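Local coordinates for phosphoribosylaminoimidazole carboxylase, ATPase subunit (Thermus thermophilus, PDB 3AW8), which probably catalyses the ATP-dependent carboxylation of 5-aminoimidazole ribonucleotide with bicarbonate to N5-carboxyaminoimidazole ribonucleotide in purine biosynthesis, at residues 206-211 with 300-305; 266-271 with 336-341; 70-75 with 89-94; 63-68 with 82-87; 10-15 with 33-38. All coordinates share one frame; numbering follows the deposited sequence.

Interaction 1. Residues 206-211 with 300-305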
# COMPACT_ATOMS: atom_id res chain seq x y z
N GLY A 206 -16.60 13.96 -20.21
CA GLY A 206 -15.70 13.04 -20.88
C GLY A 206 -14.60 12.52 -19.97
O GLY A 206 -13.59 12.00 -20.45
N ILE A 207 -14.79 12.65 -18.65
CA ILE A 207 -13.80 12.17 -17.69
C ILE A 207 -14.46 11.33 -16.61
O ILE A 207 -15.49 11.71 -16.08
CB ILE A 207 -13.10 13.34 -16.97
CG1 ILE A 207 -12.65 14.40 -17.98
CG2 ILE A 207 -11.90 12.81 -16.20
CD1 ILE A 207 -11.99 15.61 -17.34
N LEU A 208 -13.86 10.18 -16.29
CA LEU A 208 -14.40 9.32 -15.24
C LEU A 208 -14.41 10.16 -13.95
O LEU A 208 -13.38 10.73 -13.56
CB LEU A 208 -13.53 8.08 -15.02
CG LEU A 208 -13.92 7.22 -13.81
CD1 LEU A 208 -15.26 6.58 -14.10
CD2 LEU A 208 -12.88 6.15 -13.54
N ARG A 209 -15.56 10.22 -13.29
CA ARG A 209 -15.69 11.00 -12.06
C ARG A 209 -15.90 10.14 -10.84
O ARG A 209 -15.37 10.44 -9.78
CB ARG A 209 -16.86 11.97 -12.17
CG ARG A 209 -16.76 12.92 -13.34
CD ARG A 209 -15.63 13.92 -13.17
NE ARG A 209 -15.54 14.77 -14.35
CZ ARG A 209 -14.88 15.93 -14.39
NH1 ARG A 209 -14.26 16.38 -13.31
NH2 ARG A 209 -14.86 16.63 -15.51
N LEU A 210 -16.64 9.05 -10.99
CA LEU A 210 -16.92 8.19 -9.85
C LEU A 210 -17.08 6.73 -10.22
O LEU A 210 -17.65 6.40 -11.26
CB LEU A 210 -18.21 8.67 -9.17
CG LEU A 210 -18.65 7.90 -7.92
CD1 LEU A 210 -17.99 8.53 -6.70
CD2 LEU A 210 -20.16 7.94 -7.79
N SER A 211 -16.59 5.85 -9.35
CA SER A 211 -16.70 4.41 -9.57
C SER A 211 -17.29 3.73 -8.34
O SER A 211 -16.81 3.92 -7.22
CB SER A 211 -15.32 3.80 -9.89
OG SER A 211 -14.96 4.00 -11.25
N SER A 300 -16.90 0.09 -2.01
CA SER A 300 -16.03 1.21 -2.29
C SER A 300 -16.63 2.20 -3.26
O SER A 300 -17.46 1.86 -4.10
CB SER A 300 -14.71 0.71 -2.85
OG SER A 300 -14.08 -0.16 -1.94
N ALA A 301 -16.18 3.44 -3.13
CA ALA A 301 -16.58 4.53 -3.99
C ALA A 301 -15.26 5.18 -4.35
O ALA A 301 -14.50 5.61 -3.47
CB ALA A 301 -17.48 5.51 -3.24
N MET A 302 -14.98 5.24 -5.64
CA MET A 302 -13.74 5.82 -6.14
C MET A 302 -14.06 7.18 -6.74
O MET A 302 -14.78 7.27 -7.73
CB MET A 302 -13.17 4.87 -7.22
CG MET A 302 -11.70 5.04 -7.60
SD MET A 302 -11.32 6.53 -8.53
CE MET A 302 -12.41 6.32 -9.97
N VAL A 303 -13.56 8.26 -6.14
CA VAL A 303 -13.83 9.57 -6.73
C VAL A 303 -12.53 10.20 -7.23
O VAL A 303 -11.59 10.40 -6.47
CB VAL A 303 -14.59 10.55 -5.73
CG1 VAL A 303 -15.53 9.77 -4.84
CG2 VAL A 303 -13.61 11.35 -4.89
N ASN A 304 -12.48 10.48 -8.53
CA ASN A 304 -11.30 11.09 -9.12
C ASN A 304 -11.13 12.53 -8.69
O ASN A 304 -12.10 13.23 -8.41
CB ASN A 304 -11.37 11.06 -10.65
CG ASN A 304 -10.84 9.77 -11.24
OD1 ASN A 304 -10.12 9.02 -10.57
ND2 ASN A 304 -11.18 9.52 -12.49
N LEU A 305 -9.87 12.96 -8.64
CA LEU A 305 -9.50 14.32 -8.30
C LEU A 305 -9.01 14.92 -9.62
O LEU A 305 -7.89 14.65 -10.06
CB LEU A 305 -8.38 14.32 -7.25
CG LEU A 305 -8.72 14.52 -5.76
CD1 LEU A 305 -10.20 14.34 -5.48
CD2 LEU A 305 -7.89 13.55 -4.94
O HOH W 1 -14.61 13.03 -9.41

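Interaction 2. Residues 266-271 with 336-341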
# COMPACT_ATOMS: atom_id res chain seq x y z
N SER A 266 -10.91 2.85 -13.37
CA SER A 266 -12.10 2.33 -12.72
C SER A 266 -11.78 1.22 -11.72
O SER A 266 -12.68 0.58 -11.19
CB SER A 266 -13.08 1.80 -13.76
OG SER A 266 -12.61 0.58 -14.31
N GLY A 267 -10.49 0.98 -11.47
CA GLY A 267 -10.12 -0.07 -10.55
C GLY A 267 -9.24 0.37 -9.39
O GLY A 267 -8.79 -0.47 -8.59
N HIS A 268 -8.99 1.67 -9.27
CA HIS A 268 -8.14 2.14 -8.19
C HIS A 268 -8.69 1.80 -6.83
O HIS A 268 -7.96 1.79 -5.85
CB HIS A 268 -7.92 3.65 -8.30
CG HIS A 268 -7.21 4.05 -9.55
ND1 HIS A 268 -6.47 3.17 -10.30
CD2 HIS A 268 -7.12 5.25 -10.18
CE1 HIS A 268 -5.95 3.80 -11.34
NE2 HIS A 268 -6.33 5.06 -11.28
N TRP A 269 -9.99 1.52 -6.76
CA TRP A 269 -10.61 1.18 -5.48
C TRP A 269 -10.10 -0.16 -4.94
O TRP A 269 -10.27 -0.46 -3.75
CB TRP A 269 -12.13 1.10 -5.62
CG TRP A 269 -12.57 0.03 -6.57
CD1 TRP A 269 -12.69 0.13 -7.93
CD2 TRP A 269 -12.87 -1.34 -6.25
NE1 TRP A 269 -13.05 -1.08 -8.47
CE2 TRP A 269 -13.16 -2.00 -7.46
CE3 TRP A 269 -12.91 -2.07 -5.05
CZ2 TRP A 269 -13.49 -3.36 -7.51
CZ3 TRP A 269 -13.24 -3.43 -5.11
CH2 TRP A 269 -13.53 -4.05 -6.33
N THR A 270 -9.47 -0.96 -5.79
CA THR A 270 -8.97 -2.26 -5.36
C THR A 270 -7.76 -2.19 -4.44
O THR A 270 -7.37 -3.20 -3.84
CB THR A 270 -8.65 -3.20 -6.56
OG1 THR A 270 -7.53 -2.69 -7.28
CG2 THR A 270 -9.85 -3.32 -7.49
N ILE A 271 -7.15 -1.01 -4.33
CA ILE A 271 -5.99 -0.87 -3.45
C ILE A 271 -6.38 -1.18 -2.00
O ILE A 271 -5.64 -1.84 -1.29
CB ILE A 271 -5.37 0.54 -3.55
CG1 ILE A 271 -4.92 0.81 -4.99
CG2 ILE A 271 -4.16 0.63 -2.63
CD1 ILE A 271 -4.29 2.16 -5.18
N VAL A 336 -5.09 14.33 -10.96
CA VAL A 336 -4.04 14.59 -9.98
C VAL A 336 -4.12 13.73 -8.74
O VAL A 336 -3.29 13.85 -7.84
CB VAL A 336 -4.03 16.08 -9.57
CG1 VAL A 336 -3.49 16.91 -10.70
CG2 VAL A 336 -5.43 16.54 -9.23
N GLY A 337 -5.12 12.86 -8.69
CA GLY A 337 -5.25 11.97 -7.55
C GLY A 337 -6.61 11.32 -7.54
O GLY A 337 -7.36 11.40 -8.50
N HIS A 338 -6.92 10.63 -6.45
CA HIS A 338 -8.22 10.02 -6.29
C HIS A 338 -8.44 9.71 -4.81
O HIS A 338 -7.51 9.78 -4.00
CB HIS A 338 -8.36 8.76 -7.16
CG HIS A 338 -7.67 7.55 -6.61
ND1 HIS A 338 -6.37 7.21 -6.93
CD2 HIS A 338 -8.11 6.59 -5.77
CE1 HIS A 338 -6.05 6.09 -6.31
NE2 HIS A 338 -7.09 5.69 -5.60
N ILE A 339 -9.68 9.40 -4.45
CA ILE A 339 -10.03 9.09 -3.08
C ILE A 339 -10.89 7.84 -3.05
O ILE A 339 -11.92 7.79 -3.70
CB ILE A 339 -10.87 10.21 -2.43
CG1 ILE A 339 -10.08 11.53 -2.42
CG2 ILE A 339 -11.27 9.81 -1.01
CD1 ILE A 339 -10.92 12.70 -1.99
N THR A 340 -10.47 6.83 -2.31
CA THR A 340 -11.27 5.63 -2.21
C THR A 340 -11.90 5.54 -0.84
O THR A 340 -11.21 5.55 0.18
CB THR A 340 -10.47 4.36 -2.48
OG1 THR A 340 -10.14 4.30 -3.87
CG2 THR A 340 -11.29 3.13 -2.08
N LEU A 341 -13.23 5.49 -0.83
CA LEU A 341 -14.01 5.39 0.39
C LEU A 341 -14.45 3.94 0.51
O LEU A 341 -15.18 3.44 -0.34
CB LEU A 341 -15.23 6.30 0.30
CG LEU A 341 -16.21 6.36 1.47
CD1 LEU A 341 -15.51 6.80 2.75
CD2 LEU A 341 -17.33 7.34 1.12
O HOH W 2 -7.51 3.68 -3.97

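Interaction 3. Residues 70-75 with 89-94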
# COMPACT_ATOMS: atom_id res chain seq x y z
N VAL A 70 0.91 4.44 -25.94
CA VAL A 70 2.32 4.24 -26.23
C VAL A 70 2.43 3.69 -27.65
O VAL A 70 1.62 2.85 -28.05
CB VAL A 70 2.96 3.24 -25.25
CG1 VAL A 70 2.36 1.84 -25.46
CG2 VAL A 70 4.46 3.23 -25.43
N PRO A 71 3.42 4.18 -28.42
CA PRO A 71 3.63 3.73 -29.81
C PRO A 71 3.85 2.23 -29.82
O PRO A 71 4.79 1.74 -29.21
CB PRO A 71 4.88 4.49 -30.22
CG PRO A 71 4.78 5.76 -29.45
CD PRO A 71 4.36 5.26 -28.08
N VAL A 72 2.99 1.49 -30.51
CA VAL A 72 3.15 0.04 -30.57
C VAL A 72 4.51 -0.33 -31.15
O VAL A 72 5.02 -1.43 -30.93
CB VAL A 72 2.03 -0.61 -31.41
CG1 VAL A 72 2.25 -0.30 -32.87
CG2 VAL A 72 2.01 -2.11 -31.17
N GLU A 73 5.10 0.59 -31.90
CA GLU A 73 6.41 0.36 -32.48
C GLU A 73 7.45 0.14 -31.38
O GLU A 73 8.32 -0.74 -31.49
CB GLU A 73 6.84 1.55 -33.35
CG GLU A 73 5.97 1.82 -34.58
CD GLU A 73 4.67 2.55 -34.26
OE1 GLU A 73 4.73 3.60 -33.59
OE2 GLU A 73 3.60 2.08 -34.69
N ALA A 74 7.37 0.94 -30.32
CA ALA A 74 8.31 0.82 -29.20
C ALA A 74 8.12 -0.50 -28.45
O ALA A 74 9.08 -1.08 -27.96
CB ALA A 74 8.13 1.99 -28.25
N ALA A 75 6.88 -0.97 -28.36
CA ALA A 75 6.61 -2.22 -27.67
C ALA A 75 7.13 -3.41 -28.48
O ALA A 75 7.72 -4.33 -27.92
CB ALA A 75 5.12 -2.38 -27.41
N LYS A 89 -0.02 -7.21 -29.56
CA LYS A 89 -1.28 -7.29 -30.30
C LYS A 89 -2.38 -6.53 -29.57
O LYS A 89 -3.14 -5.78 -30.20
CB LYS A 89 -1.69 -8.75 -30.48
CG LYS A 89 -2.93 -8.97 -31.36
CD LYS A 89 -3.33 -10.45 -31.32
CE LYS A 89 -4.56 -10.75 -32.17
NZ LYS A 89 -4.31 -10.56 -33.63
N ALA A 90 -2.47 -6.73 -28.25
CA ALA A 90 -3.48 -6.07 -27.43
C ALA A 90 -3.47 -4.55 -27.62
O ALA A 90 -4.52 -3.92 -27.66
CB ALA A 90 -3.26 -6.42 -25.97
N LEU A 91 -2.28 -3.98 -27.73
CA LEU A 91 -2.16 -2.54 -27.96
C LEU A 91 -2.74 -2.21 -29.32
O LEU A 91 -3.49 -1.25 -29.48
CB LEU A 91 -0.69 -2.12 -27.94
CG LEU A 91 -0.05 -1.78 -26.61
CD1 LEU A 91 1.39 -1.36 -26.85
CD2 LEU A 91 -0.81 -0.66 -25.96
N GLU A 92 -2.39 -3.02 -30.31
CA GLU A 92 -2.85 -2.85 -31.68
C GLU A 92 -4.38 -2.80 -31.69
O GLU A 92 -4.98 -1.85 -32.17
CB GLU A 92 -2.36 -4.02 -32.54
CG GLU A 92 -2.17 -3.71 -34.02
CD GLU A 92 -0.73 -3.33 -34.37
OE1 GLU A 92 0.19 -4.13 -34.07
OE2 GLU A 92 -0.53 -2.23 -34.95
N VAL A 93 -4.99 -3.85 -31.17
CA VAL A 93 -6.44 -3.94 -31.11
C VAL A 93 -7.07 -2.75 -30.39
O VAL A 93 -7.97 -2.10 -30.91
CB VAL A 93 -6.89 -5.24 -30.38
CG1 VAL A 93 -8.40 -5.29 -30.28
CG2 VAL A 93 -6.38 -6.46 -31.12
N ALA A 94 -6.57 -2.47 -29.19
CA ALA A 94 -7.11 -1.39 -28.36
C ALA A 94 -6.89 0.04 -28.83
O ALA A 94 -7.59 0.94 -28.39
CB ALA A 94 -6.57 -1.54 -26.94

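Interaction 4. Residues 63-68 with 82-87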
# COMPACT_ATOMS: atom_id res chain seq x y z
N VAL A 63 9.15 -6.36 -19.66
CA VAL A 63 8.64 -5.02 -19.91
C VAL A 63 7.14 -5.03 -20.08
O VAL A 63 6.59 -5.86 -20.80
CB VAL A 63 9.27 -4.43 -21.19
CG1 VAL A 63 8.60 -3.10 -21.52
CG2 VAL A 63 10.76 -4.24 -20.99
N THR A 64 6.48 -4.09 -19.41
CA THR A 64 5.03 -3.95 -19.48
C THR A 64 4.77 -2.46 -19.73
O THR A 64 5.72 -1.67 -19.77
CB THR A 64 4.37 -4.44 -18.16
OG1 THR A 64 2.94 -4.40 -18.28
CG2 THR A 64 4.83 -3.58 -16.98
N TYR A 65 3.52 -2.05 -19.91
CA TYR A 65 3.24 -0.63 -20.17
C TYR A 65 2.01 -0.12 -19.43
O TYR A 65 1.12 -0.89 -19.10
CB TYR A 65 3.09 -0.40 -21.68
CG TYR A 65 2.34 -1.50 -22.38
CD1 TYR A 65 3.01 -2.64 -22.84
CD2 TYR A 65 0.96 -1.44 -22.55
CE1 TYR A 65 2.31 -3.70 -23.44
CE2 TYR A 65 0.25 -2.49 -23.14
CZ TYR A 65 0.93 -3.61 -23.59
OH TYR A 65 0.23 -4.63 -24.17
N GLU A 66 1.97 1.20 -19.18
CA GLU A 66 0.84 1.82 -18.48
C GLU A 66 0.23 2.94 -19.30
O GLU A 66 -0.93 3.29 -19.11
CB GLU A 66 1.28 2.36 -17.11
CG GLU A 66 2.40 3.42 -17.16
CD GLU A 66 1.90 4.84 -16.93
OE1 GLU A 66 1.91 5.65 -17.88
OE2 GLU A 66 1.50 5.16 -15.79
N PHE A 67 1.01 3.50 -20.21
CA PHE A 67 0.56 4.58 -21.08
C PHE A 67 -0.18 3.90 -22.24
O PHE A 67 0.45 3.30 -23.10
CB PHE A 67 1.80 5.32 -21.58
CG PHE A 67 1.52 6.38 -22.60
CD1 PHE A 67 2.54 6.84 -23.41
CD2 PHE A 67 0.25 6.93 -22.73
CE1 PHE A 67 2.31 7.83 -24.35
CE2 PHE A 67 0.01 7.94 -23.68
CZ PHE A 67 1.05 8.38 -24.49
N GLU A 68 -1.51 4.00 -22.26
CA GLU A 68 -2.32 3.32 -23.29
C GLU A 68 -2.07 3.71 -24.75
O GLU A 68 -2.37 2.93 -25.66
CB GLU A 68 -3.82 3.49 -23.00
CG GLU A 68 -4.68 2.38 -23.63
CD GLU A 68 -6.17 2.67 -23.59
OE1 GLU A 68 -6.63 3.33 -22.62
OE2 GLU A 68 -6.90 2.23 -24.51
N LEU A 82 13.34 -8.79 -24.90
CA LEU A 82 12.88 -9.33 -23.61
C LEU A 82 11.39 -9.66 -23.58
O LEU A 82 10.65 -9.29 -24.50
CB LEU A 82 13.24 -8.38 -22.46
CG LEU A 82 12.90 -6.88 -22.40
CD1 LEU A 82 14.12 -6.07 -22.77
CD2 LEU A 82 11.73 -6.56 -23.30
N PRO A 83 10.92 -10.36 -22.54
CA PRO A 83 9.50 -10.70 -22.44
C PRO A 83 8.68 -9.42 -22.36
O PRO A 83 9.12 -8.44 -21.75
CB PRO A 83 9.41 -11.52 -21.16
CG PRO A 83 10.78 -12.09 -21.01
CD PRO A 83 11.67 -10.94 -21.41
N LEU A 84 7.50 -9.43 -22.96
CA LEU A 84 6.63 -8.26 -22.96
C LEU A 84 5.20 -8.68 -22.69
O LEU A 84 4.63 -9.46 -23.45
CB LEU A 84 6.69 -7.56 -24.32
CG LEU A 84 5.82 -6.33 -24.53
CD1 LEU A 84 6.53 -5.12 -23.95
CD2 LEU A 84 5.55 -6.12 -26.02
N TYR A 85 4.62 -8.17 -21.61
CA TYR A 85 3.24 -8.50 -21.27
C TYR A 85 2.51 -7.23 -20.88
O TYR A 85 3.03 -6.43 -20.11
CB TYR A 85 3.19 -9.48 -20.10
CG TYR A 85 4.16 -10.64 -20.19
CD1 TYR A 85 5.49 -10.48 -19.80
CD2 TYR A 85 3.74 -11.90 -20.60
CE1 TYR A 85 6.38 -11.55 -19.83
CE2 TYR A 85 4.63 -12.98 -20.63
CZ TYR A 85 5.94 -12.80 -20.24
OH TYR A 85 6.83 -13.85 -20.25
N PRO A 86 1.29 -7.02 -21.40
CA PRO A 86 0.55 -7.88 -22.32
C PRO A 86 1.20 -7.88 -23.70
O PRO A 86 2.09 -7.08 -23.96
CB PRO A 86 -0.84 -7.24 -22.36
CG PRO A 86 -0.95 -6.57 -21.04
CD PRO A 86 0.42 -5.95 -20.89
N PRO A 87 0.75 -8.78 -24.59
CA PRO A 87 1.31 -8.86 -25.95
C PRO A 87 1.05 -7.59 -26.75
O PRO A 87 0.02 -6.94 -26.56
CB PRO A 87 0.58 -10.07 -26.54
CG PRO A 87 0.28 -10.91 -25.34
CD PRO A 87 -0.17 -9.89 -24.33

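Interaction 5. Residues 10-15 with 33-38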
# COMPACT_ATOMS: atom_id res chain seq x y z
N LEU A 10 -0.48 5.52 -13.21
CA LEU A 10 -0.70 4.08 -13.24
C LEU A 10 0.63 3.36 -13.00
O LEU A 10 0.68 2.33 -12.32
CB LEU A 10 -1.30 3.66 -14.59
CG LEU A 10 -2.70 4.22 -14.88
CD1 LEU A 10 -3.17 3.71 -16.23
CD2 LEU A 10 -3.67 3.81 -13.77
N GLY A 11 1.72 3.91 -13.54
CA GLY A 11 3.04 3.31 -13.33
C GLY A 11 3.51 3.54 -11.90
O GLY A 11 4.13 2.68 -11.27
N ARG A 12 3.21 4.73 -11.39
CA ARG A 12 3.56 5.07 -10.01
C ARG A 12 2.92 4.06 -9.08
O ARG A 12 3.54 3.58 -8.14
CB ARG A 12 3.06 6.48 -9.69
CG ARG A 12 3.28 6.96 -8.26
CD ARG A 12 2.47 8.25 -8.05
NE ARG A 12 2.51 8.76 -6.69
CZ ARG A 12 3.45 9.57 -6.21
NH1 ARG A 12 4.44 9.99 -6.98
NH2 ARG A 12 3.39 9.96 -4.94
N MET A 13 1.67 3.72 -9.35
CA MET A 13 0.98 2.78 -8.48
C MET A 13 1.44 1.34 -8.65
O MET A 13 1.45 0.59 -7.68
CB MET A 13 -0.53 2.95 -8.61
CG MET A 13 -0.96 4.29 -8.01
SD MET A 13 -2.72 4.53 -7.88
CE MET A 13 -3.10 5.17 -9.55
N LEU A 14 1.84 0.96 -9.87
CA LEU A 14 2.37 -0.39 -10.09
C LEU A 14 3.63 -0.54 -9.22
O LEU A 14 3.81 -1.54 -8.51
CB LEU A 14 2.75 -0.60 -11.56
CG LEU A 14 1.58 -0.88 -12.50
CD1 LEU A 14 1.98 -0.66 -13.96
CD2 LEU A 14 1.10 -2.30 -12.25
N ALA A 15 4.50 0.46 -9.26
CA ALA A 15 5.73 0.39 -8.48
C ALA A 15 5.44 0.31 -6.97
O ALA A 15 6.05 -0.50 -6.27
CB ALA A 15 6.63 1.59 -8.79
N GLU A 33 9.15 15.29 -15.53
CA GLU A 33 8.26 15.42 -14.37
C GLU A 33 7.33 14.23 -14.13
O GLU A 33 6.48 14.31 -13.24
CB GLU A 33 7.42 16.69 -14.51
CG GLU A 33 7.95 17.92 -13.78
CD GLU A 33 9.38 18.28 -14.18
OE1 GLU A 33 10.33 17.69 -13.61
OE2 GLU A 33 9.55 19.16 -15.06
N ALA A 34 7.46 13.16 -14.90
CA ALA A 34 6.58 12.00 -14.72
C ALA A 34 6.52 11.65 -13.23
O ALA A 34 7.55 11.45 -12.59
CB ALA A 34 7.09 10.80 -15.53
N CYS A 35 5.31 11.59 -12.69
CA CYS A 35 5.15 11.31 -11.27
C CYS A 35 5.69 9.95 -10.84
O CYS A 35 5.94 9.74 -9.65
CB CYS A 35 3.67 11.47 -10.85
SG CYS A 35 2.50 10.30 -11.55
N ALA A 36 5.89 9.03 -11.78
CA ALA A 36 6.44 7.74 -11.40
C ALA A 36 7.90 7.93 -10.99
O ALA A 36 8.44 7.19 -10.17
CB ALA A 36 6.33 6.74 -12.54
N GLY A 37 8.54 8.95 -11.57
CA GLY A 37 9.92 9.23 -11.26
C GLY A 37 10.16 9.49 -9.79
O GLY A 37 11.26 9.28 -9.27
N GLN A 38 9.13 9.96 -9.10
CA GLN A 38 9.25 10.26 -7.68
C GLN A 38 9.24 8.97 -6.90
O GLN A 38 9.36 8.96 -5.69
CB GLN A 38 8.07 11.12 -7.22
CG GLN A 38 7.97 12.49 -7.88
CD GLN A 38 6.56 13.07 -7.81
OE1 GLN A 38 5.80 12.78 -6.88
NE2 GLN A 38 6.21 13.89 -8.79
O HOH W 3 4.85 12.18 -3.74

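Interaction 1. Residues 206-211 with 300-305
Backbone bonds join Ser211 and Met302, an antiparallel hydrogen-bonded pair: Ser211 N donates to Met302 O and Met302 N to Ser211 O, each at 2.8 Å. Leu210 and Val303 form the adjoining non-hydrogen-bonded pair, beyond which Asn304 N reaches Arg209 O at 3.1 Å. A water donates to both Arg209 O and Asn304 O.

Among the side chains the polar link is the Asn304 amide. Its ND2 donates to Leu208 O at 2.7 Å with an N-H...O angle of 152°, coming in from well above the carbonyl plane, and also bonds Asn265 OD1. The two strands, 207-213 and 299-306, are neighbours in the large antiparallel sheet that runs from the ATP-grasp region into the C-terminal region. Arg209 and Leu210 both face Arg202 on the preceding strand, a classic beta bulge, while the Arg209 side chain turns away to Trp204 O and a salt bridge with Glu362.

The apolar contacts lie on two faces. Met302 crosses Leu208 at about a right angle; it is bent at chi2 and again at chi3 (-57°), which turns CE to Leu208 CD2, 3.6 Å away. Ser211 shares this face, its CB against Met302 CB and its OG bonded to Asn201 ND2. On the other face Leu210 CD1 meets Val303 CG1, and helix 346-357 lays Leu353 against Leu210.

Interaction 2. Residues 266-271 with 336-341
His338 offers one face of its ring to His268 CB, which sits 3.7 Å from the ring centroid of His338 and 21° off the ring normal, a CH-pi contact displaced toward the rim. The pair joins two parts of the fold: the turn after the ATP-grasp strands, which runs into the short helix 270-273, and strand 335-343 of the C-terminal region in the large antiparallel sheet. Within 266-271 the chain makes a type I beta turn from Gly267 to Thr270, and Gly267 O accepts from both the N and the OG1 of Thr270.

The imidazoles themselves meet obliquely, their planes 36° apart, with His268 CD2 3.9 Å from His338 ND1. With CG of His338 between the backbone N and the carbonyl carbon (chi1 77°), the ring root is set toward the turn. Tyr326 OH hydrogen-bonds His338 ND1, and the His324 ring stacks on the same imidazole; together they restrict its rotation. Ile271 CD1 approaches at the edge of the His338 ring, near its plane.

Further along the strand, Thr340 packs on the backbone of the turn, its OG1 3.5 Å from Trp269 CA. No direct hydrogen bond crosses the contact; a water does the bridging. It donates to His268 O at 2.7 Å and lies in the plane of the His338 ring, 2.6 Å from NE2. Thr340 OG1 completes the cluster by donating to this water at 2.7 Å.

Interaction 3. Residues 70-75 with 89-94
In Leu91, chi1 of -87° sets CG beside the backbone N, and an extended chi2 (-179°) takes CD1 on to Val70 CG1, which lies between its own backbone N and carbonyl carbon (chi1 66°). The two side chains cross at about a right angle and meet at Val70 CG1 and Leu91 CD1, 3.6 Å apart. This is a helix-to-helix contact in the Rossmann-like preATP-grasp domain, between the start of helix 72-81 and helix 88-94. Pro71 occupies the N-cap position of the first helix, and its carbonyl oxygen accepts from Ala74 N in the opening turn. Val70 is thus still in the incoming loop, while Val72 and Ala75 present their side chains from the helix itself.

Nearer the surface, Val72 packs against the other helix with both methyl groups. Its CG2 lies 4.2 Å from Leu91 CB, and the two methyls lie side by side against the carboxylate of Glu92, one to each oxygen: Val72 CG1 is 4.0 Å from Glu92 OE2 and Val72 CG2 is equally close to OE1. Glu92 is bent at chi2, and its OE1 forms a salt bridge with Arg76, one turn after Val72 in the first helix. That partner probably offsets the nearby like charge of Glu73, whose OE2 is 6.0 Å from Glu92 OE2.

No hydrogen bond links the two segments. Around them, Gln95 NE2 bonds Val70 O, and Pro261 packs on Leu91. Deeper in the contact, Ala75 CB rests 3.9 Å from Leu91 CD1, the same methyl that touches Val70.

Interaction 4. Residues 63-68 with 82-87
Val63 spreads its two methyl groups between two leucines of the facing loop: CG2 meets Leu82 CD2 at 3.4 Å, and CG1 lies 3.8 Å from Leu84 CD1. Val63 belongs to strand 62-65, an outermost strand of the parallel sheet in the Rossmann-like preATP-grasp domain; the chain passes through helix 72-81 and returns along this strand as 82-87. Leu84 also touches Ala75 and Glu79 of that helix.

Outward from this centre comes Tyr65, whose phenol end crosses Pro86 obliquely, with CZ of Tyr65 3.6 Å from Pro86 CD. The peptide bond before Pro86 is cis. At the tip of the tyrosine ring, Tyr65 OH has two weak contacts with Pro86 O and Pro87 O, and its one proton could serve either.

The backbones are bridged once, at Val63 and Leu84. Val63 N donates to Pro83 O at 2.9 Å, and Tyr85 N to Val63 O at 3.1 Å. On the next residue, Thr64 has OG1 anti to its backbone N (chi1 -176°), which brings the hydroxyl to the loop; this OG1 is also hydrogen-bonded to His282 NE2. Thr64 OG1 donates to Tyr85 O at 2.7 Å, in the plane of that carbonyl.

Interaction 5. Residues 10-15 with 33-38
Cys35 O is gripped from opposite faces of its carbonyl plane, by Arg12 NH1 at 3.1 Å and by Gln38 N of its own turn at 3.2 Å. The arginine bond has an N-H...O angle of 139°, and the oxygen lies at the edge of the guanidinium, nearly in its plane. NH1 of Arg12 also donates to Gln38 OE1 at 3.1 Å, but here it stands well above the amide carbonyl plane, and the guanidinium and amide planes are 73° apart. The Arg12 side chain is extended from CG to NE, which carries the group beyond the helix to the loop. A water accepts from Arg12 NH2 at 2.9 Å and donates weakly to Gln38 OE1.

Where the backbones come closest, Ala36 CB packs 3.9 Å from Arg12 N, beside Gly11. Gly11 is the last glycine of what is probably a Rossmann-type GxGxxG pattern, consistent with the family of this domain.

Arg12 NH2 bonds Tyr19 O of the second subunit, placing the contact at the dimer interface, and Gln38 NE2 bonds Gly327 O. Within the subunit, the contact fastens helix 9-18 to the loop between strands 25-29 and 41-44, with Ala36 resting on Phe27 of the first strand.

How the interactions relate
From the N terminus, interaction 5 closes the first loop, tying helix 9-18 to the connection between strands 25-29 and 41-44. Interactions 4 and 3 follow and cross, since their segments alternate: interaction 4 pairs edge strand 62-65 with the loop 82-87, and interaction 3 packs the start of helix 72-81 on helix 88-94. Glu66 of the 63-68 segment bonds Gly11 N, linking interactions 4 and 5. Far along the chain, interactions 1 and 2 close long loops that also cross, joining the ATP-grasp and C-terminal regions through neighbouring strands 299-306 and 335-343. Leu10 and Met13 touch His268, so interactions 5 and 2, whose centres are about 15 Å apart, are in contact through helix 9-18.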